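Sterol regulatory element-binding protein cleavage-activating protein (Schizosaccharomyces pombe, PDB 4YHC) escorts the membrane-bound transcription factor sre1 for its processing at low sterol and low oxygen, this chain being the WD40 domain. Local coordinates at residues P26-L31 with G454-L459; N122-P127 with S178-S183; N309-I314 with A335-D340; G361-G366 with V460-E465. The protein carries 9 engineered substitutions. All coordinates share one frame; numbering follows the deposited sequence.

Contact 1: P26-L31 with G454-L459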
loop_
_atom_site.group_PDB
_atom_site.type_symbol
_atom_site.label_atom_id
_atom_site.label_comp_id
_atom_site.label_asym_id
_atom_site.label_seq_id
_atom_site.Cartn_x
_atom_site.Cartn_y
_atom_site.Cartn_z
ATOM N N PRO A 26 4.301 20.858 0.326
ATOM C CA PRO A 26 5.132 22.050 0.508
ATOM C C PRO A 26 6.561 21.818 0.980
ATOM O O PRO A 26 7.338 22.758 0.929
ATOM C CB PRO A 26 4.379 22.886 1.557
ATOM C CG PRO A 26 3.228 22.104 1.994
ATOM C CD PRO A 26 3.166 20.811 1.257
ATOM N N VAL A 27 6.912 20.608 1.393
ATOM C CA VAL A 27 8.285 20.290 1.817
ATOM C C VAL A 27 8.971 19.399 0.796
ATOM O O VAL A 27 8.294 18.696 0.049
ATOM C CB VAL A 27 8.293 19.691 3.250
ATOM C CG1 VAL A 27 9.681 19.195 3.667
ATOM C CG2 VAL A 27 7.877 20.773 4.216
ATOM N N HIS A 28 10.298 19.476 0.704
ATOM C CA HIS A 28 11.034 18.585 -0.192
ATOM C C HIS A 28 12.439 18.231 0.283
ATOM O O HIS A 28 12.909 18.735 1.255
ATOM C CB HIS A 28 11.094 19.181 -1.595
ATOM C CG HIS A 28 11.786 20.494 -1.651
ATOM N ND1 HIS A 28 13.164 20.605 -1.728
ATOM C CD2 HIS A 28 11.300 21.757 -1.627
ATOM C CE1 HIS A 28 13.498 21.883 -1.737
ATOM N NE2 HIS A 28 12.386 22.603 -1.684
ATOM N N HIS A 29 13.073 17.325 -0.430
ATOM C CA HIS A 29 14.371 16.774 -0.076
ATOM C C HIS A 29 15.403 17.456 -0.984
ATOM O O HIS A 29 15.028 18.048 -1.996
ATOM C CB HIS A 29 14.403 15.297 -0.384
ATOM C CG HIS A 29 13.539 14.476 0.506
ATOM N ND1 HIS A 29 14.046 13.688 1.508
ATOM C CD2 HIS A 29 12.187 14.291 0.529
ATOM C CE1 HIS A 29 13.060 13.057 2.123
ATOM N NE2 HIS A 29 11.923 13.377 1.522
ATOM N N GLN A 30 16.673 17.327 -0.635
ATOM C CA GLN A 30 17.744 17.931 -1.450
ATOM C C GLN A 30 18.182 17.027 -2.537
ATOM O O GLN A 30 18.671 17.523 -3.521
ATOM C CB GLN A 30 18.958 18.338 -0.606
ATOM C CG GLN A 30 19.128 19.844 -0.509
ATOM C CD GLN A 30 17.960 20.503 0.177
ATOM O OE1 GLN A 30 17.616 20.139 1.290
ATOM N NE2 GLN A 30 17.349 21.475 -0.476
ATOM N N LEU A 31 18.030 15.708 -2.363
ATOM C CA LEU A 31 18.223 14.735 -3.444
ATOM C C LEU A 31 16.902 13.996 -3.826
ATOM O O LEU A 31 15.920 14.129 -3.149
ATOM C CB LEU A 31 19.274 13.709 -3.007
ATOM C CG LEU A 31 20.772 14.025 -3.192
ATOM C CD1 LEU A 31 21.386 13.279 -4.375
ATOM C CD2 LEU A 31 21.030 15.496 -3.369
ATOM N N GLY A 454 11.003 13.541 -8.814
ATOM C CA GLY A 454 12.354 13.853 -8.308
ATOM C C GLY A 454 12.502 14.012 -6.814
ATOM O O GLY A 454 12.386 13.043 -6.062
ATOM N N ASN A 455 12.738 15.231 -6.352
ATOM C CA ASN A 455 12.829 15.457 -4.933
ATOM C C ASN A 455 11.592 16.089 -4.348
ATOM O O ASN A 455 11.607 16.474 -3.221
ATOM C CB ASN A 455 14.063 16.278 -4.597
ATOM C CG ASN A 455 14.132 17.544 -5.368
ATOM O OD1 ASN A 455 13.824 17.564 -6.559
ATOM N ND2 ASN A 455 14.457 18.631 -4.689
ATOM N N TYR A 456 10.512 16.147 -5.123
ATOM C CA TYR A 456 9.242 16.671 -4.666
ATOM C C TYR A 456 8.221 15.558 -4.664
ATOM O O TYR A 456 8.429 14.548 -5.315
ATOM C CB TYR A 456 8.753 17.744 -5.630
ATOM C CG TYR A 456 9.711 18.933 -5.692
ATOM C CD1 TYR A 456 10.768 18.947 -6.610
ATOM C CD2 TYR A 456 9.557 20.045 -4.842
ATOM C CE1 TYR A 456 11.673 20.023 -6.672
ATOM C CE2 TYR A 456 10.448 21.157 -4.930
ATOM C CZ TYR A 456 11.518 21.122 -5.843
ATOM O OH TYR A 456 12.460 22.146 -6.005
ATOM N N VAL A 457 7.105 15.794 -3.990
ATOM C CA VAL A 457 5.933 14.984 -4.165
ATOM C C VAL A 457 4.670 15.788 -4.534
ATOM O O VAL A 457 4.417 16.829 -3.955
ATOM C CB VAL A 457 5.733 13.866 -3.070
ATOM C CG1 VAL A 457 6.742 13.866 -1.921
ATOM C CG2 VAL A 457 4.298 13.577 -2.724
ATOM N N ALA A 458 3.931 15.234 -5.482
ATOM C CA ALA A 458 2.662 15.773 -5.901
ATOM C C ALA A 458 1.598 14.874 -5.373
ATOM O O ALA A 458 1.692 13.666 -5.548
ATOM C CB ALA A 458 2.511 15.774 -7.423
ATOM N N LEU A 459 0.562 15.500 -4.863
ATOM C CA LEU A 459 -0.693 14.869 -4.523
ATOM C C LEU A 459 -1.673 15.154 -5.637
ATOM O O LEU A 459 -1.836 16.331 -6.074
ATOM C CB LEU A 459 -1.185 15.464 -3.214
ATOM C CG LEU A 459 -0.846 14.830 -1.870
ATOM C CD1 LEU A 459 0.336 13.915 -1.816
ATOM C CD2 LEU A 459 -0.829 15.857 -0.727
HETATM O O HOH W 1 7.279 18.156 -2.504
#

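Contact 2: N122-P127 with S178-S183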
loop_
_atom_site.group_PDB
_atom_site.type_symbol
_atom_site.label_atom_id
_atom_site.label_comp_id
_atom_site.label_asym_id
_atom_site.label_seq_id
_atom_site.Cartn_x
_atom_site.Cartn_y
_atom_site.Cartn_z
ATOM N N ASN A 122 12.199 -6.336 5.287
ATOM C CA ASN A 122 10.863 -5.774 5.321
ATOM C C ASN A 122 10.439 -5.708 6.772
ATOM O O ASN A 122 10.669 -6.687 7.475
ATOM C CB ASN A 122 9.947 -6.659 4.528
ATOM C CG ASN A 122 8.661 -5.976 4.163
ATOM O OD1 ASN A 122 8.533 -4.748 4.274
ATOM N ND2 ASN A 122 7.681 -6.770 3.725
ATOM N N VAL A 123 9.886 -4.562 7.239
ATOM C CA VAL A 123 9.466 -4.397 8.623
ATOM C C VAL A 123 8.011 -4.029 8.773
ATOM O O VAL A 123 7.558 -3.229 8.022
ATOM C CB VAL A 123 10.288 -3.280 9.284
ATOM C CG1 VAL A 123 9.798 -3.092 10.712
ATOM C CG2 VAL A 123 11.762 -3.635 9.285
ATOM N N PHE A 124 7.288 -4.596 9.737
ATOM C CA PHE A 124 5.847 -4.371 9.889
ATOM C C PHE A 124 5.581 -4.231 11.340
ATOM O O PHE A 124 6.119 -4.990 12.104
ATOM C CB PHE A 124 4.994 -5.643 9.581
ATOM C CG PHE A 124 5.407 -6.372 8.400
ATOM C CD1 PHE A 124 5.236 -5.833 7.184
ATOM C CD2 PHE A 124 5.934 -7.641 8.518
ATOM C CE1 PHE A 124 5.597 -6.513 6.065
ATOM C CE2 PHE A 124 6.324 -8.332 7.413
ATOM C CZ PHE A 124 6.163 -7.761 6.176
ATOM N N TRP A 125 4.718 -3.303 11.703
ATOM C CA TRP A 125 4.143 -3.203 13.043
ATOM C C TRP A 125 2.806 -3.939 13.126
ATOM O O TRP A 125 1.942 -3.782 12.241
ATOM C CB TRP A 125 3.826 -1.751 13.324
ATOM C CG TRP A 125 5.013 -0.820 13.493
ATOM C CD1 TRP A 125 5.902 -0.475 12.553
ATOM C CD2 TRP A 125 5.335 -0.072 14.639
ATOM N NE1 TRP A 125 6.749 0.459 13.026
ATOM C CE2 TRP A 125 6.418 0.732 14.318
ATOM C CE3 TRP A 125 4.766 0.041 15.903
ATOM C CZ2 TRP A 125 7.027 1.619 15.248
ATOM C CZ3 TRP A 125 5.321 0.956 16.820
ATOM C CH2 TRP A 125 6.454 1.702 16.501
ATOM N N MET A 126 2.593 -4.696 14.188
ATOM C CA MET A 126 1.292 -5.290 14.374
ATOM C C MET A 126 0.802 -5.027 15.806
ATOM O O MET A 126 1.572 -5.089 16.734
ATOM C CB MET A 126 1.336 -6.772 14.089
ATOM C CG MET A 126 1.934 -7.078 12.672
ATOM S SD MET A 126 1.927 -8.826 12.329
ATOM C CE MET A 126 0.331 -8.913 11.605
ATOM N N PRO A 127 -0.480 -4.771 15.967
ATOM C CA PRO A 127 -1.001 -4.452 17.304
ATOM C C PRO A 127 -0.853 -5.657 18.197
ATOM O O PRO A 127 -1.087 -6.742 17.738
ATOM C CB PRO A 127 -2.490 -4.124 17.064
ATOM C CG PRO A 127 -2.835 -4.712 15.716
ATOM C CD PRO A 127 -1.532 -4.841 14.929
ATOM N N SER A 178 7.125 -10.585 1.536
ATOM C CA SER A 178 6.420 -10.860 2.776
ATOM C C SER A 178 5.408 -9.771 2.979
ATOM O O SER A 178 5.640 -8.658 2.598
ATOM C CB SER A 178 7.385 -10.960 3.939
ATOM O OG SER A 178 8.098 -9.729 4.065
ATOM N N ILE A 179 4.287 -10.128 3.591
ATOM C CA ILE A 179 3.266 -9.192 3.971
ATOM C C ILE A 179 2.683 -9.514 5.327
ATOM O O ILE A 179 2.759 -10.676 5.849
ATOM C CB ILE A 179 2.094 -9.184 3.002
ATOM C CG1 ILE A 179 1.462 -10.580 2.922
ATOM C CG2 ILE A 179 2.571 -8.655 1.667
ATOM C CD1 ILE A 179 0.190 -10.657 2.090
ATOM N N SER A 180 2.139 -8.480 5.927
ATOM C CA SER A 180 1.441 -8.623 7.221
ATOM C C SER A 180 -0.050 -8.651 6.999
ATOM O O SER A 180 -0.559 -7.913 6.177
ATOM C CB SER A 180 1.866 -7.500 8.150
ATOM O OG SER A 180 1.046 -6.416 8.020
ATOM N N ILE A 181 -0.757 -9.503 7.720
ATOM C CA ILE A 181 -2.190 -9.457 7.780
ATOM C C ILE A 181 -2.672 -9.385 9.243
ATOM O O ILE A 181 -2.619 -10.386 9.968
ATOM C CB ILE A 181 -2.686 -10.740 7.150
ATOM C CG1 ILE A 181 -1.964 -10.887 5.775
ATOM C CG2 ILE A 181 -4.190 -10.773 7.069
ATOM C CD1 ILE A 181 -2.680 -11.653 4.748
ATOM N N VAL A 182 -3.126 -8.210 9.636
ATOM C CA VAL A 182 -3.644 -7.910 10.985
ATOM C C VAL A 182 -5.117 -8.125 10.809
ATOM O O VAL A 182 -5.803 -7.289 10.299
ATOM C CB VAL A 182 -3.310 -6.457 11.361
ATOM C CG1 VAL A 182 -3.888 -6.065 12.741
ATOM C CG2 VAL A 182 -1.829 -6.288 11.363
ATOM N N SER A 183 -5.596 -9.304 11.116
ATOM C CA SER A 183 -6.953 -9.634 10.736
ATOM C C SER A 183 -7.844 -9.568 11.987
ATOM O O SER A 183 -7.313 -9.476 13.053
ATOM C CB SER A 183 -6.982 -11.020 10.116
ATOM O OG SER A 183 -7.452 -12.012 11.031
HETATM O O HOH W 2 1.442 -4.295 9.673
#

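Contact 3: N309-I314 with A335-D340. Engineered in segment 335-340: Ser336 (natural residue Cys).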
loop_
_atom_site.group_PDB
_atom_site.type_symbol
_atom_site.label_atom_id
_atom_site.label_comp_id
_atom_site.label_asym_id
_atom_site.label_seq_id
_atom_site.Cartn_x
_atom_site.Cartn_y
_atom_site.Cartn_z
ATOM N N ASN A 309 -24.106 1.738 -6.036
ATOM C CA ASN A 309 -25.524 1.790 -6.348
ATOM C C ASN A 309 -25.864 0.780 -7.435
ATOM O O ASN A 309 -25.882 1.110 -8.621
ATOM C CB ASN A 309 -25.930 3.195 -6.784
ATOM C CG ASN A 309 -27.387 3.279 -7.189
ATOM O OD1 ASN A 309 -28.131 2.305 -7.073
ATOM N ND2 ASN A 309 -27.802 4.445 -7.668
ATOM N N GLU A 310 -26.125 -0.454 -7.022
ATOM C CA GLU A 310 -26.413 -1.529 -7.960
ATOM C C GLU A 310 -26.351 -2.881 -7.267
ATOM O O GLU A 310 -27.368 -3.545 -7.083
ATOM C CB GLU A 310 -25.409 -1.508 -9.114
ATOM C CG GLU A 310 -25.947 -0.920 -10.407
ATOM C CD GLU A 310 -24.853 -0.329 -11.276
ATOM O OE1 GLU A 310 -24.358 0.768 -10.944
ATOM O OE2 GLU A 310 -24.488 -0.958 -12.289
ATOM N N SER A 311 -25.143 -3.283 -6.888
ATOM C CA SER A 311 -24.924 -4.600 -6.314
ATOM C C SER A 311 -23.644 -4.649 -5.488
ATOM O O SER A 311 -22.952 -3.645 -5.339
ATOM C CB SER A 311 -24.842 -5.635 -7.430
ATOM O OG SER A 311 -23.935 -5.210 -8.430
ATOM N N TYR A 312 -23.339 -5.828 -4.958
ATOM C CA TYR A 312 -22.123 -6.029 -4.185
ATOM C C TYR A 312 -21.666 -7.431 -4.310
ATOM O O TYR A 312 -22.383 -8.282 -4.784
ATOM C CB TYR A 312 -22.391 -5.727 -2.692
ATOM C CG TYR A 312 -23.406 -6.604 -2.048
ATOM C CD1 TYR A 312 -23.053 -7.785 -1.442
ATOM C CD2 TYR A 312 -24.758 -6.222 -2.018
ATOM C CE1 TYR A 312 -23.995 -8.600 -0.835
ATOM C CE2 TYR A 312 -25.713 -7.011 -1.387
ATOM C CZ TYR A 312 -25.339 -8.184 -0.819
ATOM O OH TYR A 312 -26.277 -8.960 -0.224
ATOM N N ILE A 313 -20.491 -7.689 -3.789
ATOM C CA ILE A 313 -19.857 -8.971 -3.851
ATOM C C ILE A 313 -19.545 -9.334 -2.473
ATOM O O ILE A 313 -18.996 -8.474 -1.711
ATOM C CB ILE A 313 -18.532 -8.729 -4.616
ATOM C CG1 ILE A 313 -18.827 -8.233 -6.022
ATOM C CG2 ILE A 313 -17.599 -9.904 -4.629
ATOM C CD1 ILE A 313 -17.650 -7.471 -6.637
ATOM N N ILE A 314 -19.778 -10.595 -2.116
ATOM C CA ILE A 314 -19.352 -11.115 -0.872
ATOM C C ILE A 314 -17.981 -11.723 -1.066
ATOM O O ILE A 314 -17.891 -12.773 -1.689
ATOM C CB ILE A 314 -20.333 -12.200 -0.351
ATOM C CG1 ILE A 314 -21.674 -11.595 -0.006
ATOM C CG2 ILE A 314 -19.750 -12.960 0.826
ATOM C CD1 ILE A 314 -22.789 -12.636 0.076
ATOM N N ALA A 335 -28.429 -6.107 -5.289
ATOM C CA ALA A 335 -28.192 -7.468 -5.764
ATOM C C ALA A 335 -26.826 -8.012 -5.318
ATOM O O ALA A 335 -25.844 -7.389 -5.528
ATOM C CB ALA A 335 -28.269 -7.468 -7.269
ATOM N N SER A 336 -26.820 -9.156 -4.672
ATOM C CA SER A 336 -25.620 -9.935 -4.394
ATOM C C SER A 336 -25.106 -10.674 -5.631
ATOM O O SER A 336 -25.828 -11.454 -6.203
ATOM C CB SER A 336 -26.014 -10.948 -3.369
ATOM O OG SER A 336 -24.884 -11.513 -2.815
ATOM N N LEU A 337 -23.880 -10.430 -6.062
ATOM C CA LEU A 337 -23.346 -11.092 -7.282
ATOM C C LEU A 337 -22.471 -12.276 -6.977
ATOM O O LEU A 337 -21.737 -12.266 -5.995
ATOM C CB LEU A 337 -22.483 -10.144 -8.027
ATOM C CG LEU A 337 -23.129 -8.890 -8.530
ATOM C CD1 LEU A 337 -22.054 -7.954 -9.081
ATOM C CD2 LEU A 337 -24.181 -9.193 -9.588
ATOM N N THR A 338 -22.542 -13.302 -7.828
ATOM C CA THR A 338 -21.566 -14.382 -7.800
ATOM C C THR A 338 -20.279 -13.941 -8.452
ATOM O O THR A 338 -20.263 -12.986 -9.236
ATOM C CB THR A 338 -22.054 -15.631 -8.571
ATOM O OG1 THR A 338 -22.195 -15.278 -9.951
ATOM C CG2 THR A 338 -23.387 -16.096 -8.010
ATOM N N PHE A 339 -19.220 -14.673 -8.153
ATOM C CA PHE A 339 -17.915 -14.377 -8.702
ATOM C C PHE A 339 -17.970 -14.495 -10.198
ATOM O O PHE A 339 -17.493 -13.604 -10.904
ATOM C CB PHE A 339 -16.803 -15.244 -8.082
ATOM C CG PHE A 339 -16.518 -14.910 -6.628
ATOM C CD1 PHE A 339 -16.208 -13.624 -6.243
ATOM C CD2 PHE A 339 -16.571 -15.882 -5.659
ATOM C CE1 PHE A 339 -16.009 -13.299 -4.919
ATOM C CE2 PHE A 339 -16.339 -15.572 -4.345
ATOM C CZ PHE A 339 -16.078 -14.271 -3.966
ATOM N N ASP A 340 -18.659 -15.508 -10.704
ATOM C CA ASP A 340 -18.683 -15.707 -12.185
ATOM C C ASP A 340 -19.441 -14.673 -12.993
ATOM O O ASP A 340 -19.113 -14.502 -14.163
ATOM C CB ASP A 340 -19.132 -17.110 -12.572
ATOM C CG ASP A 340 -18.350 -18.181 -11.862
ATOM O OD1 ASP A 340 -17.193 -17.945 -11.432
ATOM O OD2 ASP A 340 -18.906 -19.284 -11.719
#

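Contact 4: G361-G366 with V460-E465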
loop_
_atom_site.group_PDB
_atom_site.type_symbol
_atom_site.label_atom_id
_atom_site.label_comp_id
_atom_site.label_asym_id
_atom_site.label_seq_id
_atom_site.Cartn_x
_atom_site.Cartn_y
_atom_site.Cartn_z
ATOM N N GLY A 361 -9.253 1.122 -5.160
ATOM C CA GLY A 361 -9.240 0.720 -6.546
ATOM C C GLY A 361 -10.213 1.441 -7.476
ATOM O O GLY A 361 -10.418 1.032 -8.616
ATOM N N LEU A 362 -10.905 2.447 -6.990
ATOM C CA LEU A 362 -11.918 3.091 -7.806
ATOM C C LEU A 362 -11.385 4.134 -8.819
ATOM O O LEU A 362 -12.051 4.399 -9.827
ATOM C CB LEU A 362 -12.993 3.791 -6.937
ATOM C CG LEU A 362 -13.984 2.851 -6.266
ATOM C CD1 LEU A 362 -15.026 3.681 -5.492
ATOM C CD2 LEU A 362 -14.681 2.003 -7.314
ATOM N N TYR A 363 -10.249 4.758 -8.525
ATOM C CA TYR A 363 -9.651 5.722 -9.423
ATOM C C TYR A 363 -8.195 5.352 -9.753
ATOM O O TYR A 363 -7.411 4.834 -8.864
ATOM C CB TYR A 363 -9.637 7.065 -8.768
ATOM C CG TYR A 363 -10.978 7.655 -8.463
ATOM C CD1 TYR A 363 -11.674 8.368 -9.424
ATOM C CD2 TYR A 363 -11.560 7.504 -7.228
ATOM C CE1 TYR A 363 -12.933 8.868 -9.212
ATOM C CE2 TYR A 363 -12.837 8.023 -6.993
ATOM C CZ TYR A 363 -13.503 8.703 -7.993
ATOM O OH TYR A 363 -14.708 9.259 -7.783
ATOM N N ILE A 364 -7.821 5.594 -11.007
ATOM C CA ILE A 364 -6.417 5.547 -11.404
ATOM C C ILE A 364 -5.952 6.983 -11.683
ATOM O O ILE A 364 -6.646 7.743 -12.352
ATOM C CB ILE A 364 -6.195 4.719 -12.676
ATOM C CG1 ILE A 364 -6.895 3.396 -12.594
ATOM C CG2 ILE A 364 -4.690 4.552 -12.984
ATOM C CD1 ILE A 364 -7.034 2.742 -13.920
ATOM N N PHE A 365 -4.762 7.328 -11.227
ATOM C CA PHE A 365 -4.177 8.627 -11.513
ATOM C C PHE A 365 -2.843 8.429 -12.124
ATOM O O PHE A 365 -2.131 7.469 -11.815
ATOM C CB PHE A 365 -4.023 9.460 -10.254
ATOM C CG PHE A 365 -5.349 9.714 -9.507
ATOM C CD1 PHE A 365 -6.180 10.779 -9.880
ATOM C CD2 PHE A 365 -5.738 8.926 -8.459
ATOM C CE1 PHE A 365 -7.384 11.051 -9.214
ATOM C CE2 PHE A 365 -6.956 9.190 -7.778
ATOM C CZ PHE A 365 -7.783 10.234 -8.164
ATOM N N GLY A 366 -2.445 9.390 -12.934
ATOM C CA GLY A 366 -1.163 9.313 -13.543
ATOM C C GLY A 366 -0.574 10.624 -13.943
ATOM O O GLY A 366 -1.298 11.605 -14.046
ATOM N N VAL A 460 -2.340 14.098 -6.074
ATOM C CA VAL A 460 -3.317 14.136 -7.170
ATOM C C VAL A 460 -4.519 13.369 -6.733
ATOM O O VAL A 460 -4.408 12.196 -6.310
ATOM C CB VAL A 460 -2.754 13.452 -8.440
ATOM C CG1 VAL A 460 -3.696 13.549 -9.636
ATOM C CG2 VAL A 460 -1.397 14.087 -8.832
ATOM N N GLY A 461 -5.676 14.011 -6.821
ATOM C CA GLY A 461 -6.921 13.423 -6.347
ATOM C C GLY A 461 -8.192 13.917 -6.987
ATOM O O GLY A 461 -8.183 14.881 -7.746
ATOM N N TYR A 462 -9.259 13.236 -6.676
ATOM C CA TYR A 462 -10.597 13.558 -7.170
ATOM C C TYR A 462 -11.614 13.696 -6.055
ATOM O O TYR A 462 -11.953 12.744 -5.319
ATOM C CB TYR A 462 -11.119 12.555 -8.186
ATOM C CG TYR A 462 -12.328 13.013 -8.853
ATOM C CD1 TYR A 462 -12.249 14.050 -9.805
ATOM C CD2 TYR A 462 -13.572 12.430 -8.600
ATOM C CE1 TYR A 462 -13.358 14.541 -10.409
ATOM C CE2 TYR A 462 -14.708 12.925 -9.233
ATOM C CZ TYR A 462 -14.575 13.969 -10.128
ATOM O OH TYR A 462 -15.654 14.470 -10.789
ATOM N N GLY A 463 -12.114 14.896 -5.923
ATOM C CA GLY A 463 -13.032 15.181 -4.855
ATOM C C GLY A 463 -12.515 14.851 -3.457
ATOM O O GLY A 463 -13.278 14.371 -2.600
ATOM N N SER A 464 -11.227 15.035 -3.252
ATOM C CA SER A 464 -10.560 14.549 -2.027
ATOM C C SER A 464 -10.591 15.601 -0.922
ATOM O O SER A 464 -10.292 16.749 -1.166
ATOM C CB SER A 464 -9.111 14.184 -2.323
ATOM O OG SER A 464 -8.428 13.817 -1.147
ATOM N N GLU A 465 -10.864 15.172 0.305
ATOM C CA GLU A 465 -10.812 16.095 1.469
ATOM C C GLU A 465 -9.386 16.479 1.845
ATOM O O GLU A 465 -9.171 17.326 2.715
ATOM C CB GLU A 465 -11.361 15.415 2.690
ATOM C CG GLU A 465 -12.808 15.058 2.566
ATOM C CD GLU A 465 -13.305 14.209 3.738
ATOM O OE1 GLU A 465 -12.578 14.033 4.744
ATOM O OE2 GLU A 465 -14.453 13.721 3.641
#

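Contact 1: P26-L31 with G454-L459
His28 lies alongside Tyr456 and Asn455 where the loop 26-31 passes the start of strand 456-462. Its side chain can be followed outward from CB, which sits 3.2 Å from Asn455 O. The first torsion (chi1 61°) sets CG between the backbone N and the carbonyl carbon. CG lies 3.6 Å from Tyr456 CE2. CD2 makes the nearest approach of the two rings, 3.5 Å from the same CE2. Tyr456 covers one face of the imidazole, with the ring planes inclined at 44°. At the tip, NE2 is still close to Tyr456 CE2, while ND1 turns back to its own segment and donates to His29 O at 3.2 Å. That carbonyl is gripped twice: Asn455 ND2 also donates to His29 O, at 2.8 Å and nearly along the C=O axis, whereas ND1 approaches from above the carbonyl plane. An alanine in place of His28 would probably leave His29 O with the Asn455 amide alone of these two donors and uncover part of the Tyr456 ring. The backbones are tied by His29 N donating to Asn455 O at 3.3 Å, and a water bridges Val27 O and Val457 N. The His29 ring is held from outside the two segments, ND1 by Ser53 OG and NE2 by Ser47 OG, recalling the loop histidine of WD40 repeats. Strand 20-24, just before this loop, pairs with 456-462, so the contact belongs to the closure of a beta-propeller, in which N- and C-terminal strands complete one blade.

Contact 2: N122-P127 with S178-S183
Asn122, Phe124, Met126 and Pro127 meet Ser178, Ser180 and Val182 in a side-chain interface between neighbouring blades of the WD40 beta-propeller. Each segment lies on the first strand of a four-stranded antiparallel sheet, within the predicted repeats WD 3 and WD 4. The strands run parallel, 5° apart, but their axes are 7.8 Å from each other, too far for backbone pairing, so the gap is bridged by side chains. At the start Asn122 ND2 donates to Ser178 OG at 3.0 Å, the oxygen lying close to the plane of the amide. The same hydroxyl oxygen lies at the edge of the Phe124 ring, 3.5 Å from CZ. Farther along, Ser180 CB sits over one face of that ring in a CH-pi contact, 4.0 Å from its centroid and 23° off the normal, displaced toward the rim. A water bridges Ser180 OG, at 2.7 Å, and Trp125 O, to which it donates. The Trp125 indole turns the other way, bonding through NE1 to Ser90 OG. Beyond Phe124, Met126 and Val182 pass side by side, pointing opposite ways, and the bend at chi3 (89°) places Met126 CE 3.4 Å from Val182 CG2, a tight fit near Ile181 O as well. The other methyl of Val182 meets the proline ring tip to tip, CG1 standing 3.4 Å from Pro127 CG.

Contact 3: N309-I314 with A335-D340
Leu337, Tyr312 and Ala335 bury the most surface where the short strand 335-337 lies parallel to strand 311-317, at the margin of a mixed beta sheet. The strand segments are twisted by 41°. Leu337 N donates to Tyr312 O at 2.9 Å, and Ala335 N donates weakly to Glu310 O. On one face of the sheet Leu337 leans on Ser311, its CD1 reaching 3.4 Å from Ser311 OG, while Ala335 CB lies 3.9 Å from Ser311 CB. On the other face the Tyr312 ring lies beneath the backbone of Ser336, an engineered residue that is cysteine in nature. The crowded first torsion of Tyr312 (chi1 62°) puts CG between its backbone N and carbonyl carbon. Ser336 CA stands over the face of the Tyr312 ring in a CH-pi contact, 4.1 Å from the centroid and 14° off the normal. An alanine at Tyr312 would probably leave Ser336 without the ring that supports it and open a gap on that face. Farther along, Phe339, stacked on His256, crosses Ile313 obliquely, its CE1 being 3.8 Å from Ile313 CG2. Its tip reaches the backbone of the next residue, with Phe339 CZ 3.3 Å from Ile314 O.

Contact 4: G361-G366 with V460-E465
Phe365 and Tyr363 reach across to Val460, Gly461 and Tyr462, two aromatic side chains from alternate positions of one strand facing an inner strand of the next sheet. The axes of the short strands are 7.8 Å apart at 147°, so the sheets meet through side chains. Phe365 lays one ring face on the peptide that joins Val460 to Gly461, with Val460 O 4.0 Å above the ring plane and over its centre. Phe365 and Val460 run alongside in opposing senses, Phe365 CD1 coming to 3.7 Å from Val460 CG1, while Phe365 CZ lies 4.1 Å from Tyr462 CB. The rings of Tyr363 and Tyr462 cross at a slant, their centroids 5.6 Å apart and their planes at 42°. In Tyr462 the first torsion sets CG anti to the backbone N (chi1 -169°). The Tyr363 hydroxyl lies at the edge of the Tyr462 ring, its OH 3.5 Å from Tyr462 CD2. Tyr462 CB, meanwhile, stands over the rim of one Tyr363 face. Both sheets add to this core: beside strand 363-374, Met414 of strand 406-416 touches Tyr363, Phe365 and Tyr462; flanking strand 456-462, Val449 of strand 448-453 packs on Phe365 and Val460, and Phe20 of strand 20-24 touches Val460 and Tyr462.

In the fold
Contacts 1 and 4 share strand 456-462: its beginning meets the loop after strand 20-24, its end the sheet of strand 363-374, and their centres are 20 Å apart. Contact 2 joins two other blades, its centre 26 Å from that of contact 4 and on the opposite side of the chain's centre. Contact 3 is the most peripheral, about 9 Å from contact 4 between nearest atoms but with its centre 41 Å from that of contact 1. The region assigned by similarity to sre1 binding, residues 75-468, includes contacts 2, 3 and 4 and one segment of contact 1. A citrate, probably from crystallisation, binds Ser464 and Glu465 at the end of segment 460-465.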